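Local coordinates for protein DyP2 (Amycolatopsis sp. ATCC 39116, PDB 4G2C) that is a haem-containing dye-decolorising peroxidase from a lignin-reactive bacterium that also binds manganese(II) and probably oxidises dyes and related substrates, at residues A[290-303]-A[454-468]. Sequence-based numbering, arbitrary orientation.
Sequences LAHDLGLRGEDRER and YAPEWGHNNVAEATD
With CG of Leu290 swung opposite the backbone N (chi1 173°) and CG of Tyr454 opposite its own carbonyl carbon (chi1 -52°), the two side chains come from opposite directions, and the leucine's methyl end lands on the ring face. Methyl CD1 of Leu290 sits over the middle of the Tyr454 ring, 3.7 Å from its centroid, a CH-pi contact, while CD2 of Leu290 lies 3.6 Å from CE2 of Tyr454. Leu294 crosses Tyr454 at roughly a right angle, both its methyls against CB of the tyrosine, and CD2 also reaches CB of Ala464. At one end of this apolar patch lies Asp293, whose OD2 takes two bonds from Thr467: the backbone N (3.1 Å) comes from above the carboxylate plane, and OG1 (3.0 Å) meets the syn lone pair. At the other end, the chain of Arg303 bends at chi3 and brings NH2 to Pro456 O (2.8 Å), which lies close to the guanidinium plane; NH1 adds a weak bond to the same oxygen. Arg303 grips Asp300 side-on in a salt bridge, NE to OD1 and NH2 to OD2, which fixes the rotation of the guanidinium, and CB of Trp458 lies over one face, toward the rim of the group. A leucine in place of Arg303 would probably leave Asp300 without its charge partner and the Pro456 carbonyl without these two donors. Helix 280-293 ends beside this patch in a Schellman motif with Gly295 as C-prime residue. The contact thus joins that helix end and the 3-10 segment 299-301 leading into helix 303-309 to the hairpin of strands 453-454 and 464-465, with Met307 touching both Leu294 and Tyr454.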
ATOM      1  N   LEU A 290      22.078 -12.844   8.692  1.00 30.25           N
ATOM      2  CA  LEU A 290      21.178 -13.994   8.821  1.00 33.12           C
ATOM      3  C   LEU A 290      21.701 -15.155   7.986  1.00 32.52           C
ATOM      4  O   LEU A 290      21.698 -16.302   8.439  1.00 33.02           O
ATOM      5  CB  LEU A 290      19.732 -13.641   8.415  1.00 31.07           C
ATOM      6  CG  LEU A 290      18.703 -14.782   8.330  1.00 27.84           C
ATOM      7  CD1 LEU A 290      18.523 -15.507   9.664  1.00 26.36           C
ATOM      8  CD2 LEU A 290      17.348 -14.291   7.831  1.00 27.22           C
ATOM      9  N   ALA A 291      22.158 -14.858   6.772  1.00 29.83           N
ATOM     10  CA  ALA A 291      22.727 -15.895   5.916  1.00 34.94           C
ATOM     11  C   ALA A 291      23.897 -16.562   6.636  1.00 36.34           C
ATOM     12  O   ALA A 291      23.962 -17.785   6.739  1.00 33.83           O
ATOM     13  CB  ALA A 291      23.182 -15.316   4.568  1.00 29.59           C
ATOM     14  N   HIS A 292      24.815 -15.749   7.140  1.00 33.57           N
ATOM     15  CA  HIS A 292      25.960 -16.285   7.863  1.00 37.50           C
ATOM     16  C   HIS A 292      25.519 -17.124   9.053  1.00 40.26           C
ATOM     17  O   HIS A 292      26.045 -18.218   9.275  1.00 36.26           O
ATOM     18  CB  HIS A 292      26.898 -15.166   8.325  1.00 38.67           C
ATOM     19  CG  HIS A 292      28.113 -15.666   9.041  1.00 47.30           C
ATOM     20  ND1 HIS A 292      28.203 -15.712  10.416  1.00 52.16           N
ATOM     21  CD2 HIS A 292      29.285 -16.153   8.571  1.00 46.87           C
ATOM     22  CE1 HIS A 292      29.380 -16.201  10.763  1.00 51.30           C
ATOM     23  NE2 HIS A 292      30.055 -16.479   9.661  1.00 52.71           N
ATOM     24  N   ASP A 293      24.554 -16.604   9.810  1.00 38.65           N
ATOM     25  CA  ASP A 293      23.992 -17.302  10.964  1.00 36.35           C
ATOM     26  C   ASP A 293      23.457 -18.688  10.588  1.00 39.60           C
ATOM     27  O   ASP A 293      23.637 -19.662  11.324  1.00 39.79           O
ATOM     28  CB  ASP A 293      22.837 -16.484  11.549  1.00 41.56           C
ATOM     29  CG  ASP A 293      23.238 -15.661  12.764  1.00 47.94           C
ATOM     30  OD1 ASP A 293      24.426 -15.694  13.170  1.00 51.60           O
ATOM     31  OD2 ASP A 293      22.346 -14.967  13.308  1.00 50.02           O
ATOM     32  N   LEU A 294      22.786 -18.773   9.444  1.00 36.78           N
ATOM     33  CA  LEU A 294      22.084 -19.993   9.067  1.00 32.54           C
ATOM     34  C   LEU A 294      22.989 -20.949   8.299  1.00 37.81           C
ATOM     35  O   LEU A 294      22.530 -21.973   7.788  1.00 34.47           O
ATOM     36  CB  LEU A 294      20.860 -19.646   8.223  1.00 30.27           C
ATOM     37  CG  LEU A 294      19.764 -18.859   8.948  1.00 29.66           C
ATOM     38  CD1 LEU A 294      18.644 -18.562   7.986  1.00 26.22           C
ATOM     39  CD2 LEU A 294      19.231 -19.623  10.162  1.00 29.80           C
ATOM     40  N   GLY A 295      24.272 -20.605   8.216  1.00 33.93           N
ATOM     41  CA  GLY A 295      25.217 -21.374   7.429  1.00 32.87           C
ATOM     42  C   GLY A 295      24.991 -21.350   5.920  1.00 36.44           C
ATOM     43  O   GLY A 295      25.533 -22.186   5.214  1.00 30.63           O
ATOM     44  N   LEU A 296      24.213 -20.395   5.411  1.00 37.10           N
ATOM     45  CA  LEU A 296      23.948 -20.329   3.968  1.00 36.88           C
ATOM     46  C   LEU A 296      25.191 -20.007   3.129  1.00 40.49           C
ATOM     47  O   LEU A 296      26.056 -19.237   3.543  1.00 40.86           O
ATOM     48  CB  LEU A 296      22.837 -19.321   3.649  1.00 34.14           C
ATOM     49  CG  LEU A 296      21.504 -19.478   4.386  1.00 34.78           C
ATOM     50  CD1 LEU A 296      20.451 -18.609   3.737  1.00 29.09           C
ATOM     51  CD2 LEU A 296      21.050 -20.942   4.449  1.00 32.19           C
ATOM     52  N   ARG A 297      25.250 -20.570   1.927  1.00 40.90           N
ATOM     53  CA  ARG A 297      26.450 -20.481   1.107  1.00 44.50           C
ATOM     54  C   ARG A 297      26.169 -20.126  -0.355  1.00 43.40           C
ATOM     55  O   ARG A 297      25.113 -20.457  -0.894  1.00 48.38           O
ATOM     56  CB  ARG A 297      27.201 -21.812   1.193  1.00 44.35           C
ATOM     57  CG  ARG A 297      27.009 -22.496   2.546  1.00 50.02           C
ATOM     58  CD  ARG A 297      28.167 -23.389   2.922  1.00 52.54           C
ATOM     59  NE  ARG A 297      29.456 -22.697   2.864  1.00 59.96           N
ATOM     60  CZ  ARG A 297      30.630 -23.293   3.070  1.00 59.33           C
ATOM     61  NH1 ARG A 297      30.678 -24.591   3.356  1.00 54.44           N
ATOM     62  NH2 ARG A 297      31.757 -22.598   2.988  1.00 55.38           N
ATOM     63  N   GLY A 298      27.125 -19.465  -0.995  1.00 38.48           N
ATOM     64  CA  GLY A 298      27.021 -19.167  -2.412  1.00 45.43           C
ATOM     65  C   GLY A 298      25.878 -18.219  -2.732  1.00 44.87           C
ATOM     66  O   GLY A 298      25.519 -17.363  -1.916  1.00 44.38           O
ATOM     67  N   GLU A 299      25.307 -18.363  -3.923  1.00 45.87           N
ATOM     68  CA  GLU A 299      24.161 -17.545  -4.306  1.00 48.97           C
ATOM     69  C   GLU A 299      22.986 -17.805  -3.354  1.00 43.21           C
ATOM     70  O   GLU A 299      22.239 -16.887  -3.030  1.00 39.45           O
ATOM     71  CB  GLU A 299      23.764 -17.780  -5.774  1.00 45.98           C
ATOM     72  CG  GLU A 299      24.479 -16.872  -6.803  1.00 51.89           C
ATOM     73  CD  GLU A 299      23.943 -15.420  -6.840  1.00 63.95           C
ATOM     74  OE1 GLU A 299      22.885 -15.177  -7.473  1.00 63.38           O
ATOM     75  OE2 GLU A 299      24.589 -14.515  -6.256  1.00 60.20           O
ATOM     76  N   ASP A 300      22.854 -19.045  -2.883  1.00 38.77           N
ATOM     77  CA  ASP A 300      21.815 -19.409  -1.921  1.00 35.74           C
ATOM     78  C   ASP A 300      21.754 -18.469  -0.714  1.00 34.48           C
ATOM     79  O   ASP A 300      20.785 -18.491   0.037  1.00 33.48           O
ATOM     80  CB  ASP A 300      21.989 -20.858  -1.447  1.00 32.56           C
ATOM     81  CG  ASP A 300      20.831 -21.335  -0.562  1.00 34.63           C
ATOM     82  OD1 ASP A 300      19.650 -21.127  -0.923  1.00 34.28           O
ATOM     83  OD2 ASP A 300      21.098 -21.930   0.502  1.00 33.75           O
ATOM     84  N   ARG A 301      22.780 -17.644  -0.519  1.00 36.52           N
ATOM     85  CA  ARG A 301      22.751 -16.666   0.572  1.00 34.68           C
ATOM     86  C   ARG A 301      21.631 -15.635   0.392  1.00 29.65           C
ATOM     87  O   ARG A 301      21.159 -15.031   1.362  1.00 25.29           O
ATOM     88  CB  ARG A 301      24.103 -15.970   0.721  1.00 36.05           C
ATOM     89  CG  ARG A 301      25.093 -16.750   1.582  1.00 42.01           C
ATOM     90  CD  ARG A 301      26.481 -16.150   1.497  1.00 40.12           C
ATOM     91  NE  ARG A 301      27.033 -16.249   0.141  1.00 53.73           N
ATOM     92  CZ  ARG A 301      27.758 -15.300  -0.453  1.00 57.25           C
ATOM     93  NH1 ARG A 301      28.217 -15.484  -1.685  1.00 60.65           N
ATOM     94  NH2 ARG A 301      28.020 -14.162   0.178  1.00 54.22           N
ATOM     95  N   GLU A 302      21.222 -15.444  -0.858  1.00 28.54           N
ATOM     96  CA  GLU A 302      20.091 -14.582  -1.209  1.00 34.93           C
ATOM     97  C   GLU A 302      18.786 -15.027  -0.539  1.00 32.72           C
ATOM     98  O   GLU A 302      17.874 -14.217  -0.359  1.00 24.75           O
ATOM     99  CB  GLU A 302      19.875 -14.576  -2.728  1.00 35.09           C
ATOM    100  CG  GLU A 302      20.948 -13.874  -3.539  1.00 47.31           C
ATOM    101  CD  GLU A 302      20.802 -14.142  -5.033  1.00 53.59           C
ATOM    102  OE1 GLU A 302      19.957 -14.989  -5.398  1.00 41.81           O
ATOM    103  OE2 GLU A 302      21.537 -13.514  -5.836  1.00 62.14           O
ATOM    104  N   ARG A 303      18.691 -16.314  -0.195  1.00 27.90           N
ATOM    105  CA  ARG A 303      17.474 -16.845   0.415  1.00 23.94           C
ATOM    106  C   ARG A 303      17.218 -16.238   1.800  1.00 27.10           C
ATOM    107  O   ARG A 303      16.086 -16.241   2.287  1.00 24.21           O
ATOM    108  CB  ARG A 303      17.513 -18.361   0.484  1.00 25.67           C
ATOM    109  CG  ARG A 303      16.237 -18.990   0.991  1.00 28.00           C
ATOM    110  CD  ARG A 303      16.134 -20.443   0.536  1.00 26.51           C
ATOM    111  NE  ARG A 303      17.343 -21.187   0.850  1.00 29.13           N
ATOM    112  CZ  ARG A 303      17.518 -21.883   1.969  1.00 31.23           C
ATOM    113  NH1 ARG A 303      16.549 -21.937   2.876  1.00 26.44           N
ATOM    114  NH2 ARG A 303      18.661 -22.525   2.180  1.00 25.80           N
ATOM    115  N   TYR A 454      14.254 -20.081  11.932  1.00 30.20           N
ATOM    116  CA  TYR A 454      14.261 -20.221  10.486  1.00 29.51           C
ATOM    117  C   TYR A 454      14.588 -21.670  10.163  1.00 31.46           C
ATOM    118  O   TYR A 454      15.111 -22.388  11.003  1.00 37.64           O
ATOM    119  CB  TYR A 454      15.325 -19.296   9.868  1.00 25.48           C
ATOM    120  CG  TYR A 454      15.226 -17.852  10.314  1.00 26.59           C
ATOM    121  CD1 TYR A 454      15.639 -17.464  11.586  1.00 24.23           C
ATOM    122  CD2 TYR A 454      14.720 -16.873   9.464  1.00 25.04           C
ATOM    123  CE1 TYR A 454      15.554 -16.152  11.996  1.00 26.18           C
ATOM    124  CE2 TYR A 454      14.628 -15.555   9.871  1.00 22.45           C
ATOM    125  CZ  TYR A 454      15.041 -15.198  11.134  1.00 26.12           C
ATOM    126  OH  TYR A 454      14.956 -13.880  11.531  1.00 26.10           O
ATOM    127  N   ALA A 455      14.269 -22.095   8.948  1.00 36.02           N
ATOM    128  CA  ALA A 455      14.652 -23.411   8.466  1.00 32.64           C
ATOM    129  C   ALA A 455      15.810 -23.207   7.517  1.00 29.46           C
ATOM    130  O   ALA A 455      15.620 -22.699   6.419  1.00 27.41           O
ATOM    131  CB  ALA A 455      13.488 -24.082   7.747  1.00 27.26           C
ATOM    132  N   PRO A 456      17.022 -23.590   7.941  1.00 32.36           N
ATOM    133  CA  PRO A 456      18.200 -23.378   7.098  1.00 31.24           C
ATOM    134  C   PRO A 456      18.063 -24.106   5.766  1.00 32.66           C
ATOM    135  O   PRO A 456      18.554 -23.618   4.753  1.00 30.90           O
ATOM    136  CB  PRO A 456      19.339 -24.000   7.921  1.00 35.00           C
ATOM    137  CG  PRO A 456      18.825 -24.065   9.319  1.00 36.30           C
ATOM    138  CD  PRO A 456      17.355 -24.297   9.189  1.00 35.70           C
ATOM    139  N   GLU A 457      17.389 -25.257   5.775  1.00 32.36           N
ATOM    140  CA  GLU A 457      17.263 -26.091   4.580  1.00 33.56           C
ATOM    141  C   GLU A 457      15.826 -26.121   4.017  1.00 33.25           C
ATOM    142  O   GLU A 457      14.908 -26.655   4.658  1.00 26.36           O
ATOM    143  CB  GLU A 457      17.763 -27.502   4.886  1.00 33.48           C
ATOM    144  CG  GLU A 457      17.457 -28.500   3.803  1.00 41.97           C
ATOM    145  CD  GLU A 457      18.242 -29.794   3.956  1.00 52.23           C
ATOM    146  OE1 GLU A 457      18.440 -30.260   5.105  1.00 52.36           O
ATOM    147  OE2 GLU A 457      18.667 -30.338   2.914  1.00 53.11           O
ATOM    148  N   TRP A 458      15.656 -25.560   2.815  1.00 28.41           N
ATOM    149  CA  TRP A 458      14.336 -25.300   2.231  1.00 26.15           C
ATOM    150  C   TRP A 458      13.506 -26.560   2.171  1.00 28.57           C
ATOM    151  O   TRP A 458      13.877 -27.538   1.520  1.00 26.16           O
ATOM    152  CB  TRP A 458      14.472 -24.698   0.821  1.00 23.38           C
ATOM    153  CG  TRP A 458      13.204 -24.131   0.228  1.00 22.54           C
ATOM    154  CD1 TRP A 458      12.745 -22.849   0.355  1.00 24.85           C
ATOM    155  CD2 TRP A 458      12.262 -24.804  -0.631  1.00 26.76           C
ATOM    156  NE1 TRP A 458      11.580 -22.679  -0.359  1.00 20.19           N
ATOM    157  CE2 TRP A 458      11.256 -23.860  -0.971  1.00 23.78           C
ATOM    158  CE3 TRP A 458      12.172 -26.106  -1.152  1.00 24.72           C
ATOM    159  CZ2 TRP A 458      10.169 -24.180  -1.785  1.00 23.05           C
ATOM    160  CZ3 TRP A 458      11.085 -26.425  -1.970  1.00 27.76           C
ATOM    161  CH2 TRP A 458      10.095 -25.460  -2.275  1.00 24.82           C
ATOM    162  N   GLY A 459      12.374 -26.532   2.856  1.00 27.37           N
ATOM    163  CA  GLY A 459      11.460 -27.655   2.820  1.00 31.82           C
ATOM    164  C   GLY A 459      11.755 -28.787   3.793  1.00 30.85           C
ATOM    165  O   GLY A 459      11.072 -29.809   3.754  1.00 32.82           O
ATOM    166  N   HIS A 460      12.746 -28.612   4.667  1.00 34.71           N
ATOM    167  CA  HIS A 460      13.097 -29.640   5.664  1.00 36.50           C
ATOM    168  C   HIS A 460      12.857 -29.184   7.101  1.00 38.34           C
ATOM    169  O   HIS A 460      12.650 -27.999   7.357  1.00 36.73           O
ATOM    170  CB  HIS A 460      14.548 -30.108   5.500  1.00 38.95           C
ATOM    171  CG  HIS A 460      14.758 -30.973   4.302  1.00 43.82           C
ATOM    172  ND1 HIS A 460      14.244 -30.657   3.061  1.00 43.03           N
ATOM    173  CD2 HIS A 460      15.407 -32.152   4.154  1.00 49.46           C
ATOM    174  CE1 HIS A 460      14.579 -31.597   2.196  1.00 45.52           C
ATOM    175  NE2 HIS A 460      15.283 -32.518   2.833  1.00 52.07           N
ATOM    176  N   ASN A 461      12.902 -30.127   8.039  1.00 44.50           N
ATOM    177  CA  ASN A 461      12.535 -29.836   9.427  1.00 43.96           C
ATOM    178  C   ASN A 461      13.665 -29.294  10.306  1.00 43.67           C
ATOM    179  O   ASN A 461      13.467 -29.014  11.493  1.00 46.16           O
ATOM    180  CB  ASN A 461      11.903 -31.066  10.091  1.00 49.68           C
ATOM    181  CG  ASN A 461      12.913 -32.191  10.344  1.00 54.14           C
ATOM    182  OD1 ASN A 461      14.123 -32.021  10.149  1.00 51.10           O
ATOM    183  ND2 ASN A 461      12.412 -33.339  10.796  1.00 51.81           N
ATOM    184  N   ASN A 462      14.855 -29.158   9.737  1.00 41.31           N
ATOM    185  CA  ASN A 462      15.952 -28.571  10.491  1.00 44.99           C
ATOM    186  C   ASN A 462      15.531 -27.178  10.941  1.00 47.93           C
ATOM    187  O   ASN A 462      15.028 -26.388  10.134  1.00 41.78           O
ATOM    188  CB  ASN A 462      17.220 -28.503   9.632  1.00 50.39           C
ATOM    189  CG  ASN A 462      17.592 -29.862   9.014  1.00 58.30           C
ATOM    190  OD1 ASN A 462      18.354 -30.643   9.603  1.00 55.90           O
ATOM    191  ND2 ASN A 462      17.051 -30.145   7.826  1.00 48.64           N
ATOM    192  N   VAL A 463      15.707 -26.871  12.223  1.00 42.97           N
ATOM    193  CA  VAL A 463      15.376 -25.534  12.703  1.00 44.91           C
ATOM    194  C   VAL A 463      16.534 -24.887  13.478  1.00 48.88           C
ATOM    195  O   VAL A 463      17.264 -25.562  14.212  1.00 48.05           O
ATOM    196  CB  VAL A 463      14.104 -25.545  13.555  1.00 48.26           C
ATOM    197  CG1 VAL A 463      14.407 -26.124  14.923  1.00 55.05           C
ATOM    198  CG2 VAL A 463      13.524 -24.132  13.675  1.00 44.27           C
ATOM    199  N   ALA A 464      16.702 -23.578  13.294  1.00 42.23           N
ATOM    200  CA  ALA A 464      17.798 -22.846  13.917  1.00 36.79           C
ATOM    201  C   ALA A 464      17.325 -21.492  14.411  1.00 42.26           C
ATOM    202  O   ALA A 464      16.529 -20.822  13.747  1.00 39.84           O
ATOM    203  CB  ALA A 464      18.929 -22.662  12.938  1.00 37.28           C
ATOM    204  N   GLU A 465      17.823 -21.085  15.576  1.00 43.81           N
ATOM    205  CA  GLU A 465      17.471 -19.788  16.131  1.00 37.82           C
ATOM    206  C   GLU A 465      18.596 -18.799  15.875  1.00 44.33           C
ATOM    207  O   GLU A 465      19.726 -18.998  16.336  1.00 45.99           O
ATOM    208  CB  GLU A 465      17.177 -19.881  17.626  1.00 33.97           C
ATOM    209  CG  GLU A 465      16.601 -18.588  18.213  1.00 39.65           C
ATOM    210  CD  GLU A 465      16.438 -18.640  19.731  1.00 47.51           C
ATOM    211  OE1 GLU A 465      17.418 -18.983  20.426  1.00 50.72           O
ATOM    212  OE2 GLU A 465      15.332 -18.339  20.230  1.00 49.45           O
ATOM    213  N   ALA A 466      18.291 -17.739  15.132  1.00 33.10           N
ATOM    214  CA  ALA A 466      19.280 -16.710  14.842  1.00 34.99           C
ATOM    215  C   ALA A 466      19.897 -16.213  16.136  1.00 39.49           C
ATOM    216  O   ALA A 466      19.295 -16.320  17.205  1.00 34.31           O
ATOM    217  CB  ALA A 466      18.643 -15.543  14.066  1.00 27.48           C
ATOM    218  N   THR A 467      21.096 -15.656  16.028  1.00 40.30           N
ATOM    219  CA  THR A 467      21.791 -15.117  17.181  1.00 40.06           C
ATOM    220  C   THR A 467      21.197 -13.777  17.637  1.00 40.77           C
ATOM    221  O   THR A 467      21.301 -13.413  18.807  1.00 40.96           O
ATOM    222  CB  THR A 467      23.296 -14.937  16.881  1.00 47.51           C
ATOM    223  OG1 THR A 467      23.474 -13.937  15.871  1.00 46.74           O
ATOM    224  CG2 THR A 467      23.895 -16.247  16.400  1.00 48.49           C
ATOM    225  N   ASP A 468      20.579 -13.044  16.716  1.00 40.83           N
ATOM    226  CA  ASP A 468      19.969 -11.755  17.058  1.00 35.10           C
ATOM    227  C   ASP A 468      18.628 -11.543  16.356  1.00 32.69           C
ATOM    228  O   ASP A 468      18.314 -12.198  15.363  1.00 30.72           O
ATOM    229  CB  ASP A 468      20.896 -10.569  16.706  1.00 37.77           C
ATOM    230  CG  ASP A 468      22.162 -10.497  17.583  1.00 45.55           C
ATOM    231  OD1 ASP A 468      22.050 -10.252  18.810  1.00 40.79           O
ATOM    232  OD2 ASP A 468      23.272 -10.648  17.026  1.00 37.89           O
TER